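Local coordinates for protein NANS (YJHS), A 9-O-acetyl N-acetylneuraminic acid esterase (Escherichia coli O157:H7 EDL933, PDB 3PT5) that probably removes the 9-O-acetyl group from 9-O-acetyl-N-acetylneuraminic acid, so that the bacterium can grow on this host sialic acid, at residues I74-M86 / G123-A135. Numbering follows the deposited sequence.
Sequences IPLTHCPHDVQDM and GILIVPCCRGGSA
Asp82, in the loop after edge strand 73-75, meets Pro128 and Cys130 of the segment 123-135, at the central sheet of this SGNH hydrolase fold. Strand 52-55 lies between strands 73-75 and 122-130, so they meet through the loop and not as sheet neighbours. Asp82 CB lies 3.4 Å from Cys130 O. CG stands anti to its own carbonyl carbon (chi1 -71°), which sets the carboxylate beside Pro128 and Cys130. Asp82 CG lies 3.6 Å from Cys130 CB. Asp82 OD1 accepts a hydrogen bond from Cys130 N at 2.9 Å, on its anti side and 32° out of the carboxylate plane. Asp82 OD1 also sits 3.2 Å from Pro128 CB, and Asp82 OD2 is 4.0 Å from the same Pro128 CB. One residue on, Val83 N returns a weak hydrogen bond to Cys130 O, so Cys130 is held through both backbone N and O. His81 O and Pro128 O are both acceptors, and Arg57 hydrogen-bonds to each of them. Toward the start of the loop the contact is apolar. Leu76 CD2 presses on Ile126 CG1 at 3.5 Å, a tight carbon pair. At the other end the extended Gln84 crosses Arg131 at about a right angle. Arg131 NH2 hydrogen-bonds to His152 O, and Tyr35 OH hydrogen-bonds to Gln84 OE1. Gln84 OE1 is shared: it also takes a weak hydrogen bond from Gly132 N at 3.0 Å.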
loop_
_atom_site.group_PDB
_atom_site.type_symbol
_atom_site.label_atom_id
_atom_site.label_comp_id
_atom_site.label_asym_id
_atom_site.label_seq_id
_atom_site.Cartn_x
_atom_site.Cartn_y
_atom_site.Cartn_z
ATOM N N ILE A 74 -6.986 -10.959 -9.964
ATOM C CA ILE A 74 -5.810 -11.817 -10.071
ATOM C C ILE A 74 -5.227 -12.090 -8.667
ATOM O O ILE A 74 -5.590 -11.429 -7.697
ATOM C CB ILE A 74 -4.731 -11.209 -11.026
ATOM C CG1 ILE A 74 -4.176 -9.908 -10.441
ATOM C CG2 ILE A 74 -5.316 -11.001 -12.420
ATOM C CD1 ILE A 74 -2.853 -9.425 -11.095
ATOM N N PRO A 75 -4.334 -13.078 -8.554
ATOM C CA PRO A 75 -3.724 -13.314 -7.243
ATOM C C PRO A 75 -2.964 -12.103 -6.706
ATOM O O PRO A 75 -2.286 -11.392 -7.456
ATOM C CB PRO A 75 -2.755 -14.459 -7.490
ATOM C CG PRO A 75 -3.318 -15.188 -8.721
ATOM C CD PRO A 75 -3.882 -14.054 -9.567
ATOM N N LEU A 76 -3.093 -11.872 -5.401
ATOM C CA LEU A 76 -2.269 -10.835 -4.765
ATOM C C LEU A 76 -0.953 -11.461 -4.369
ATOM O O LEU A 76 -0.929 -12.560 -3.830
ATOM C CB LEU A 76 -2.965 -10.258 -3.543
ATOM C CG LEU A 76 -2.127 -9.335 -2.659
ATOM C CD1 LEU A 76 -1.711 -8.068 -3.362
ATOM C CD2 LEU A 76 -2.951 -9.017 -1.394
ATOM N N THR A 77 0.148 -10.759 -4.645
ATOM C CA THR A 77 1.465 -11.306 -4.316
ATOM C C THR A 77 2.248 -10.287 -3.501
ATOM O O THR A 77 1.703 -9.252 -3.110
ATOM C CB THR A 77 2.287 -11.766 -5.566
ATOM O OG1 THR A 77 2.801 -10.633 -6.288
ATOM C CG2 THR A 77 1.396 -12.586 -6.523
ATOM N N HIS A 78 3.512 -10.594 -3.240
ATOM C CA HIS A 78 4.357 -9.670 -2.457
ATOM C C HIS A 78 4.667 -8.346 -3.146
ATOM O O HIS A 78 5.061 -7.378 -2.488
ATOM C CB HIS A 78 5.653 -10.361 -2.072
ATOM C CG HIS A 78 6.486 -10.728 -3.257
ATOM N ND1 HIS A 78 6.324 -11.928 -3.926
ATOM C CD2 HIS A 78 7.460 -10.054 -3.915
ATOM C CE1 HIS A 78 7.172 -11.972 -4.944
ATOM N NE2 HIS A 78 7.863 -10.848 -4.969
ATOM N N CYS A 79 4.466 -8.288 -4.467
ATOM C CA CYS A 79 4.776 -7.074 -5.224
ATOM C C CYS A 79 3.574 -6.667 -6.065
ATOM O O CYS A 79 3.466 -7.090 -7.216
ATOM C CB CYS A 79 6.025 -7.302 -6.089
ATOM S SG CYS A 79 6.708 -5.772 -6.727
ATOM N N PRO A 80 2.630 -5.905 -5.474
ATOM C CA PRO A 80 1.325 -5.683 -6.098
ATOM C C PRO A 80 1.304 -4.749 -7.308
ATOM O O PRO A 80 2.296 -4.117 -7.673
ATOM C CB PRO A 80 0.500 -5.037 -4.951
ATOM C CG PRO A 80 1.178 -5.450 -3.688
ATOM C CD PRO A 80 2.646 -5.417 -4.081
ATOM N N HIS A 81 0.111 -4.649 -7.892
ATOM C CA HIS A 81 -0.172 -3.885 -9.080
ATOM C C HIS A 81 -0.453 -2.410 -8.807
ATOM O O HIS A 81 -1.448 -1.847 -9.230
ATOM C CB HIS A 81 -1.320 -4.555 -9.824
ATOM C CG HIS A 81 -0.887 -5.691 -10.702
ATOM N ND1 HIS A 81 -0.038 -6.693 -10.283
ATOM C CD2 HIS A 81 -1.188 -5.964 -11.995
ATOM C CE1 HIS A 81 0.161 -7.540 -11.284
ATOM N NE2 HIS A 81 -0.534 -7.122 -12.327
ATOM N N ASP A 82 0.457 -1.787 -8.074
ATOM C CA ASP A 82 0.355 -0.348 -7.842
ATOM C C ASP A 82 0.657 0.427 -9.119
ATOM O O ASP A 82 1.082 -0.161 -10.126
ATOM C CB ASP A 82 1.273 0.018 -6.675
ATOM C CG ASP A 82 0.722 -0.501 -5.312
ATOM O OD1 ASP A 82 -0.351 -0.013 -4.899
ATOM O OD2 ASP A 82 1.349 -1.383 -4.657
ATOM N N VAL A 83 0.435 1.743 -9.094
ATOM C CA VAL A 83 0.659 2.584 -10.262
ATOM C C VAL A 83 2.114 2.518 -10.699
ATOM O O VAL A 83 2.422 2.500 -11.914
ATOM C CB VAL A 83 0.280 4.050 -9.956
ATOM C CG1 VAL A 83 0.426 4.919 -11.189
ATOM C CG2 VAL A 83 -1.136 4.123 -9.386
ATOM N N GLN A 84 3.015 2.489 -9.720
ATOM C CA GLN A 84 4.413 2.216 -10.009
ATOM C C GLN A 84 4.740 0.728 -9.960
ATOM O O GLN A 84 4.477 0.050 -8.958
ATOM C CB GLN A 84 5.303 2.956 -9.034
ATOM C CG GLN A 84 6.757 2.887 -9.415
ATOM C CD GLN A 84 7.637 3.472 -8.356
ATOM O OE1 GLN A 84 7.172 3.762 -7.237
ATOM N NE2 GLN A 84 8.920 3.616 -8.666
ATOM N N ASP A 85 5.342 0.221 -11.034
ATOM C CA ASP A 85 5.635 -1.202 -11.169
ATOM C C ASP A 85 7.022 -1.532 -10.625
ATOM O O ASP A 85 8.039 -1.120 -11.207
ATOM C CB ASP A 85 5.531 -1.575 -12.669
ATOM C CG ASP A 85 5.720 -3.062 -12.945
ATOM O OD1 ASP A 85 6.175 -3.824 -12.062
ATOM O OD2 ASP A 85 5.431 -3.471 -14.104
ATOM N N MET A 86 7.062 -2.232 -9.483
ATOM C CA MET A 86 8.333 -2.571 -8.831
ATOM C C MET A 86 8.789 -4.005 -9.107
ATOM O O MET A 86 9.787 -4.456 -8.546
ATOM C CB MET A 86 8.219 -2.372 -7.300
ATOM C CG MET A 86 7.788 -0.967 -6.840
ATOM S SD MET A 86 8.875 0.354 -7.400
ATOM C CE MET A 86 10.246 0.086 -6.280
ATOM N N GLY A 123 -13.508 -13.939 0.187
ATOM C CA GLY A 123 -12.078 -13.731 0.039
ATOM C C GLY A 123 -11.759 -12.277 0.377
ATOM O O GLY A 123 -12.620 -11.540 0.805
ATOM N N ILE A 124 -10.508 -11.891 0.160
ATOM C CA ILE A 124 -10.056 -10.535 0.391
ATOM C C ILE A 124 -9.591 -10.010 -0.972
ATOM O O ILE A 124 -8.876 -10.726 -1.686
ATOM C CB ILE A 124 -8.840 -10.469 1.385
ATOM C CG1 ILE A 124 -9.162 -11.022 2.807
ATOM C CG2 ILE A 124 -8.296 -9.043 1.442
ATOM C CD1 ILE A 124 -9.958 -10.075 3.692
ATOM N N LEU A 125 -10.004 -8.786 -1.307
ATOM C CA LEU A 125 -9.688 -8.148 -2.591
ATOM C C LEU A 125 -9.009 -6.836 -2.297
ATOM O O LEU A 125 -9.627 -5.906 -1.801
ATOM C CB LEU A 125 -10.935 -7.891 -3.451
ATOM C CG LEU A 125 -10.713 -7.195 -4.806
ATOM C CD1 LEU A 125 -9.752 -7.974 -5.687
ATOM C CD2 LEU A 125 -12.045 -6.941 -5.517
ATOM N N ILE A 126 -7.707 -6.771 -2.585
ATOM C CA ILE A 126 -6.952 -5.532 -2.377
ATOM C C ILE A 126 -7.016 -4.683 -3.654
ATOM O O ILE A 126 -6.949 -5.220 -4.761
ATOM C CB ILE A 126 -5.468 -5.869 -2.036
ATOM C CG1 ILE A 126 -5.374 -6.626 -0.692
ATOM C CG2 ILE A 126 -4.565 -4.637 -2.054
ATOM C CD1 ILE A 126 -6.153 -6.081 0.467
ATOM N N VAL A 127 -7.171 -3.373 -3.476
ATOM C CA VAL A 127 -7.191 -2.410 -4.574
ATOM C C VAL A 127 -5.906 -1.525 -4.470
ATOM O O VAL A 127 -5.890 -0.544 -3.754
ATOM C CB VAL A 127 -8.498 -1.542 -4.580
ATOM C CG1 VAL A 127 -8.542 -0.603 -5.801
ATOM C CG2 VAL A 127 -9.746 -2.442 -4.551
ATOM N N PRO A 128 -4.819 -1.933 -5.173
ATOM C CA PRO A 128 -3.548 -1.228 -5.020
ATOM C C PRO A 128 -3.498 0.018 -5.897
ATOM O O PRO A 128 -3.583 -0.075 -7.136
ATOM C CB PRO A 128 -2.492 -2.301 -5.382
ATOM C CG PRO A 128 -3.217 -3.290 -6.212
ATOM C CD PRO A 128 -4.694 -3.141 -6.007
ATOM N N CYS A 129 -3.363 1.165 -5.223
ATOM C CA CYS A 129 -3.316 2.482 -5.871
ATOM C C CYS A 129 -2.192 3.367 -5.353
ATOM O O CYS A 129 -2.436 4.524 -5.053
ATOM C CB CYS A 129 -4.666 3.198 -5.715
ATOM S SG CYS A 129 -6.076 2.253 -6.309
ATOM N N CYS A 130 -0.982 2.809 -5.231
ATOM C CA CYS A 130 0.150 3.569 -4.702
ATOM C C CYS A 130 1.096 4.008 -5.794
ATOM O O CYS A 130 1.177 3.386 -6.858
ATOM C CB CYS A 130 0.927 2.716 -3.708
ATOM S SG CYS A 130 -0.057 1.951 -2.415
ATOM N N ARG A 131 1.849 5.069 -5.514
ATOM C CA ARG A 131 2.815 5.578 -6.470
ATOM C C ARG A 131 3.996 6.134 -5.668
ATOM O O ARG A 131 3.840 7.075 -4.908
ATOM C CB ARG A 131 2.144 6.658 -7.362
ATOM C CG ARG A 131 3.120 7.466 -8.242
ATOM C CD ARG A 131 3.848 6.506 -9.117
ATOM N NE ARG A 131 4.492 7.086 -10.292
ATOM C CZ ARG A 131 5.785 7.358 -10.391
ATOM N NH1 ARG A 131 6.611 7.126 -9.376
ATOM N NH2 ARG A 131 6.258 7.843 -11.537
ATOM N N GLY A 132 5.170 5.538 -5.824
ATOM C CA GLY A 132 6.369 6.077 -5.164
ATOM C C GLY A 132 6.601 7.497 -5.619
ATOM O O GLY A 132 6.357 7.833 -6.787
ATOM N N GLY A 133 7.057 8.340 -4.696
ATOM C CA GLY A 133 7.429 9.721 -4.986
ATOM C C GLY A 133 6.270 10.588 -5.414
ATOM O O GLY A 133 6.439 11.523 -6.213
ATOM N N SER A 134 5.097 10.278 -4.893
ATOM C CA SER A 134 3.900 11.058 -5.164
ATOM C C SER A 134 3.631 12.008 -3.991
ATOM O O SER A 134 4.097 11.794 -2.853
ATOM C CB SER A 134 2.711 10.126 -5.466
ATOM O OG SER A 134 2.442 9.309 -4.344
ATOM N N ALA A 135 2.898 13.084 -4.269
ATOM C CA ALA A 135 2.719 14.138 -3.270
ATOM C C ALA A 135 1.534 15.021 -3.601
ATOM O O ALA A 135 1.052 14.979 -4.707
ATOM C CB ALA A 135 3.973 15.001 -3.189
#